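Local coordinates for protein enolase (alpha proteobacterium BAL199, PDB 3UGV) that probably catalyses a magnesium-dependent reaction of the enolase superfamily, in which a proton is removed next to a substrate carboxylate, at residues H91-M96 with M125-G130; A134-L139 with G306-M311. All blocks are in the same frame, centred on the assembly; numbering follows the deposited sequence.

Interaction 1: H91-M96 with M125-G130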
loop_
_atom_site.group_PDB
_atom_site.type_symbol
_atom_site.label_atom_id
_atom_site.label_comp_id
_atom_site.label_asym_id
_atom_site.label_seq_id
_atom_site.Cartn_x
_atom_site.Cartn_y
_atom_site.Cartn_z
ATOM N N HIS F 91 -27.986 17.692 -33.105
ATOM C CA HIS F 91 -29.100 17.411 -34.006
ATOM C C HIS F 91 -29.190 15.921 -34.332
ATOM O O HIS F 91 -30.277 15.392 -34.569
ATOM C CB HIS F 91 -29.010 18.267 -35.271
ATOM C CG HIS F 91 -29.293 19.722 -35.034
ATOM N ND1 HIS F 91 -29.016 20.700 -35.967
ATOM C CD2 HIS F 91 -29.837 20.362 -33.971
ATOM C CE1 HIS F 91 -29.374 21.879 -35.486
ATOM N NE2 HIS F 91 -29.876 21.702 -34.277
ATOM N N ASP F 92 -28.045 15.246 -34.316
ATOM C CA ASP F 92 -28.005 13.802 -34.515
ATOM C C ASP F 92 -28.625 13.064 -33.336
ATOM O O ASP F 92 -29.201 11.991 -33.504
ATOM C CB ASP F 92 -26.568 13.319 -34.718
ATOM C CG ASP F 92 -26.202 13.165 -36.179
ATOM O OD1 ASP F 92 -27.123 12.966 -37.005
ATOM O OD2 ASP F 92 -24.991 13.229 -36.497
ATOM N N MET F 93 -28.482 13.621 -32.136
ATOM C CA MET F 93 -29.102 13.018 -30.960
ATOM C C MET F 93 -30.598 13.277 -31.011
ATOM O O MET F 93 -31.404 12.429 -30.628
ATOM C CB MET F 93 -28.498 13.563 -29.663
ATOM C CG MET F 93 -27.178 12.918 -29.283
ATOM S SD MET F 93 -26.251 13.852 -28.033
ATOM C CE MET F 93 -24.778 12.838 -27.865
ATOM N N SER F 94 -30.962 14.456 -31.504
ATOM C CA SER F 94 -32.364 14.793 -31.679
ATOM C C SER F 94 -33.057 13.762 -32.587
ATOM O O SER F 94 -34.106 13.218 -32.226
ATOM C CB SER F 94 -32.510 16.213 -32.231
ATOM O OG SER F 94 -33.878 16.589 -32.327
ATOM N N ASP F 95 -32.467 13.485 -33.753
ATOM C CA ASP F 95 -33.016 12.472 -34.669
ATOM C C ASP F 95 -33.173 11.129 -33.966
ATOM O O ASP F 95 -34.195 10.459 -34.093
ATOM C CB ASP F 95 -32.123 12.289 -35.901
ATOM C CG ASP F 95 -32.147 13.491 -36.833
ATOM O OD1 ASP F 95 -33.106 14.293 -36.757
ATOM O OD2 ASP F 95 -31.206 13.627 -37.649
ATOM N N MET F 96 -32.144 10.751 -33.216
ATOM C CA MET F 96 -32.100 9.464 -32.537
ATOM C C MET F 96 -33.109 9.371 -31.387
ATOM O O MET F 96 -33.522 8.273 -31.002
ATOM C CB MET F 96 -30.681 9.211 -32.018
ATOM C CG MET F 96 -30.464 7.836 -31.412
ATOM S SD MET F 96 -29.213 7.825 -30.106
ATOM C CE MET F 96 -30.211 8.250 -28.685
ATOM N N MET F 125 -19.216 13.424 -24.480
ATOM C CA MET F 125 -19.753 13.782 -23.183
ATOM C C MET F 125 -20.435 15.157 -23.246
ATOM O O MET F 125 -21.514 15.355 -22.685
ATOM C CB MET F 125 -18.612 13.778 -22.147
ATOM C CG MET F 125 -19.019 14.153 -20.716
ATOM S SD MET F 125 -20.403 13.152 -20.143
ATOM C CE MET F 125 -19.673 12.401 -18.693
ATOM N N ILE F 126 -19.804 16.094 -23.949
ATOM C CA ILE F 126 -20.300 17.464 -24.035
ATOM C C ILE F 126 -21.659 17.593 -24.740
ATOM O O ILE F 126 -22.518 18.369 -24.306
ATOM C CB ILE F 126 -19.258 18.395 -24.677
ATOM C CG1 ILE F 126 -18.006 18.437 -23.796
ATOM C CG2 ILE F 126 -19.823 19.793 -24.840
ATOM C CD1 ILE F 126 -16.962 19.405 -24.254
ATOM N N ALA F 127 -21.864 16.834 -25.812
ATOM C CA ALA F 127 -23.143 16.878 -26.500
ATOM C C ALA F 127 -24.213 16.278 -25.604
ATOM O O ALA F 127 -25.292 16.857 -25.442
ATOM C CB ALA F 127 -23.080 16.145 -27.804
ATOM N N ALA F 128 -23.905 15.131 -25.005
ATOM C CA ALA F 128 -24.836 14.482 -24.079
ATOM C C ALA F 128 -25.178 15.344 -22.861
ATOM O O ALA F 128 -26.309 15.323 -22.407
ATOM C CB ALA F 128 -24.303 13.130 -23.629
ATOM N N SER F 129 -24.200 16.082 -22.331
ATOM C CA SER F 129 -24.420 16.915 -21.143
ATOM C C SER F 129 -25.394 18.054 -21.438
ATOM O O SER F 129 -26.241 18.393 -20.614
ATOM C CB SER F 129 -23.096 17.478 -20.617
ATOM O OG SER F 129 -22.271 16.461 -20.077
ATOM N N GLY F 130 -25.276 18.626 -22.631
ATOM C CA GLY F 130 -26.173 19.681 -23.074
ATOM C C GLY F 130 -27.612 19.215 -23.204
ATOM O O GLY F 130 -28.550 19.947 -22.861
#

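Interaction 2: A134-L139 with G306-M311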
loop_
_atom_site.group_PDB
_atom_site.type_symbol
_atom_site.label_atom_id
_atom_site.label_comp_id
_atom_site.label_asym_id
_atom_site.label_seq_id
_atom_site.Cartn_x
_atom_site.Cartn_y
_atom_site.Cartn_z
ATOM N N ALA F 134 -30.999 20.384 -20.668
ATOM C CA ALA F 134 -32.268 20.762 -21.286
ATOM C C ALA F 134 -33.400 19.824 -20.872
ATOM O O ALA F 134 -34.494 20.264 -20.519
ATOM C CB ALA F 134 -32.138 20.782 -22.804
ATOM N N VAL F 135 -33.134 18.527 -20.921
ATOM C CA VAL F 135 -34.164 17.540 -20.631
ATOM C C VAL F 135 -34.614 17.607 -19.169
ATOM O O VAL F 135 -35.791 17.429 -18.856
ATOM C CB VAL F 135 -33.690 16.123 -21.008
ATOM C CG1 VAL F 135 -34.556 15.068 -20.357
ATOM C CG2 VAL F 135 -33.713 15.972 -22.507
ATOM N N TRP F 136 -33.682 17.877 -18.270
ATOM C CA TRP F 136 -34.046 17.982 -16.871
ATOM C C TRP F 136 -34.868 19.244 -16.664
ATOM O O TRP F 136 -35.763 19.271 -15.822
ATOM C CB TRP F 136 -32.807 18.033 -15.979
ATOM C CG TRP F 136 -32.297 16.703 -15.523
ATOM C CD1 TRP F 136 -31.189 16.053 -15.984
ATOM C CD2 TRP F 136 -32.854 15.869 -14.498
ATOM N NE1 TRP F 136 -31.028 14.866 -15.322
ATOM C CE2 TRP F 136 -32.030 14.728 -14.398
ATOM C CE3 TRP F 136 -33.966 15.973 -13.657
ATOM C CZ2 TRP F 136 -32.282 13.697 -13.489
ATOM C CZ3 TRP F 136 -34.218 14.941 -12.751
ATOM C CH2 TRP F 136 -33.379 13.824 -12.676
ATOM N N ASP F 137 -34.547 20.296 -17.415
ATOM C CA ASP F 137 -35.317 21.527 -17.317
ATOM C C ASP F 137 -36.735 21.260 -17.778
ATOM O O ASP F 137 -37.688 21.708 -17.147
ATOM C CB ASP F 137 -34.702 22.668 -18.135
ATOM C CG ASP F 137 -35.571 23.922 -18.127
ATOM O OD1 ASP F 137 -35.723 24.547 -17.051
ATOM O OD2 ASP F 137 -36.105 24.279 -19.197
ATOM N N ALA F 138 -36.873 20.527 -18.878
ATOM C CA ALA F 138 -38.203 20.164 -19.380
ATOM C C ALA F 138 -39.012 19.340 -18.363
ATOM O O ALA F 138 -40.177 19.627 -18.114
ATOM C CB ALA F 138 -38.101 19.437 -20.729
ATOM N N LEU F 139 -38.383 18.329 -17.765
ATOM C CA LEU F 139 -39.043 17.494 -16.767
ATOM C C LEU F 139 -39.501 18.326 -15.579
ATOM O O LEU F 139 -40.590 18.135 -15.064
ATOM C CB LEU F 139 -38.107 16.367 -16.305
ATOM C CG LEU F 139 -38.648 15.341 -15.313
ATOM C CD1 LEU F 139 -39.736 14.462 -15.937
ATOM C CD2 LEU F 139 -37.502 14.478 -14.813
ATOM N N GLY F 306 -23.757 16.808 -17.190
ATOM C CA GLY F 306 -24.940 17.597 -16.915
ATOM C C GLY F 306 -25.466 17.432 -15.506
ATOM O O GLY F 306 -24.699 17.228 -14.567
ATOM N N VAL F 307 -26.785 17.524 -15.358
ATOM C CA VAL F 307 -27.416 17.331 -14.061
ATOM C C VAL F 307 -27.231 15.892 -13.565
ATOM O O VAL F 307 -26.930 15.668 -12.392
ATOM C CB VAL F 307 -28.916 17.694 -14.100
ATOM C CG1 VAL F 307 -29.592 17.254 -12.822
ATOM C CG2 VAL F 307 -29.099 19.203 -14.327
ATOM N N SER F 308 -27.391 14.929 -14.467
ATOM C CA SER F 308 -27.256 13.509 -14.119
ATOM C C SER F 308 -25.890 13.180 -13.552
ATOM O O SER F 308 -25.787 12.591 -12.472
ATOM C CB SER F 308 -27.500 12.621 -15.344
ATOM O OG SER F 308 -28.841 12.718 -15.766
ATOM N N GLY F 309 -24.843 13.553 -14.292
ATOM C CA GLY F 309 -23.475 13.353 -13.835
ATOM C C GLY F 309 -23.133 14.090 -12.553
ATOM O O GLY F 309 -22.418 13.554 -11.707
ATOM N N TRP F 310 -23.641 15.313 -12.390
ATOM C CA TRP F 310 -23.366 16.057 -11.164
ATOM C C TRP F 310 -23.904 15.326 -9.942
ATOM O O TRP F 310 -23.220 15.225 -8.919
ATOM C CB TRP F 310 -23.954 17.466 -11.213
ATOM C CG TRP F 310 -23.783 18.179 -9.892
ATOM C CD1 TRP F 310 -24.555 18.034 -8.786
ATOM C CD2 TRP F 310 -22.746 19.107 -9.539
ATOM N NE1 TRP F 310 -24.079 18.820 -7.771
ATOM C CE2 TRP F 310 -22.969 19.490 -8.209
ATOM C CE3 TRP F 310 -21.660 19.656 -10.227
ATOM C CZ2 TRP F 310 -22.147 20.404 -7.544
ATOM C CZ3 TRP F 310 -20.839 20.556 -9.568
ATOM C CH2 TRP F 310 -21.091 20.923 -8.242
ATOM N N MET F 311 -25.130 14.815 -10.037
ATOM C CA MET F 311 -25.759 14.187 -8.874
ATOM C C MET F 311 -25.006 12.926 -8.474
ATOM O O MET F 311 -24.859 12.631 -7.292
ATOM C CB MET F 311 -27.248 13.878 -9.118
ATOM C CG MET F 311 -28.151 15.115 -9.354
ATOM S SD MET F 311 -27.971 16.460 -8.163
ATOM C CE MET F 311 -28.364 15.636 -6.630
#

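Interaction 1: H91-M96 with M125-G130
Met93 reaches from helix 83-97 to Ala127 and Ala128 on helix 123-142, in a buried, apolar side-chain contact between two helices of the N-terminal capping domain. It illustrates how one long, flexible side chain can bridge two helices when two alanines face it. The closest pair of CA atoms, those of Met93 and Ala128, is 8.2 Å apart. Met93 points at the other helix with CG anti to its own carbonyl carbon (chi1 -80°), and beyond CG the chain is extended (chi2 164°, chi3 -179°), which carries the methyl group straight across the interface. The tip does the touching. Met93 CE lies 3.7 Å from Ala127 CB, and the sulfur follows close behind, with Met93 SD 3.9 Å from the same Ala127 CB. The methyl also settles against the backbone of the next residue, Met93 CE being 3.8 Å from Ala128 N, whereas its distance to Ala128 CB, 4.3 Å, is longer.

Further packing comes from Leu115 against Met93, Thr111 of helix 104-114 against Ala128, and Ala89 and Leu90 of helix 83-97 against Ala127. Elsewhere on 91-96, Ser94 OG and His91 NE2 hydrogen-bond to backbone nitrogens of strand 30-47, while Asp92 forms a salt bridge with Lys84 of a second subunit. An alanine in place of Met93 would take away both sulfur and methyl and would probably leave a gap beside Ala127 and Ala128, which no other residue of 91-96 contacts. With no hydrogen bond across the pair and about 99 Å² buried in all, the attraction here rests on dispersion and the exclusion of water, and depends on shape rather than on the direction of any bond.

Interaction 2: A134-L139 with G306-M311
Trp136 meets two successive residues of helix 306-320 in two different ways, Val307 over one face of its indole and Ser308 at the edge. The valine supplies a CH-pi contact: Val307 CG1 stands 3.6 Å from the centroid of the five-membered ring of Trp136, only 5° from the ring normal. Val307 CB lies over the same face, 3.4 Å from Trp136 CD1, a snug fit. Val307 CG1 is anti to its own backbone N (chi1 170°), which places that branch above the ring, while CG2 touches no more than the margin near Trp136 CD1, at 4.1 Å. At the rim, the indole N-H is given to the serine: Trp136 NE1 to Ser308 OG is 3.1 Å, almost straight at 176°, with the oxygen in the plane of the ring. The in-plane bond and the valine over one face limit how far the indole can turn.

The contact is an interdomain one, as in other members of the enolase superfamily, where an N-terminal capping domain packs on a modified (beta/alpha) barrel; here helix 123-142 of the first lies against helix 306-320 of the second.

One shell further out, Ser308 OG is also hydrogen-bonded to Asp132 OD1, one turn before Trp136 on the same helix. The hydroxyl is therefore gripped from two points of helix 123-142, and probably passes its own proton to the carboxylate while accepting that of the indole. Pro104, Leu147 and Leu150 surround Trp136 further, and Leu151 of a third subunit also packs on it. Leu147 touches both Trp136 and Val307, and Val332, on helix 330-337 of the barrel domain, packs on Val307.

From the N terminus, the chain first lays down strands 30-47, 52-65 and 71-75, then helix 83-97. Interaction 1 closes a short loop of 28 residues that holds helix 104-114, bringing the chain back on itself within the capping domain. Interaction 2 opens a few residues later on the same helix, 123-142, and closes only after 166 residues that include the parallel strands of the barrel and the magnesium ligands Asp225, Glu251 and Glu277. The two loops lie in series, neither nested nor crossed. Helix 123-142 is thus their shared element, joining helix 83-97 to the barrel's helix 306-320, and the contacts meet where Ser129 packs against Gly306.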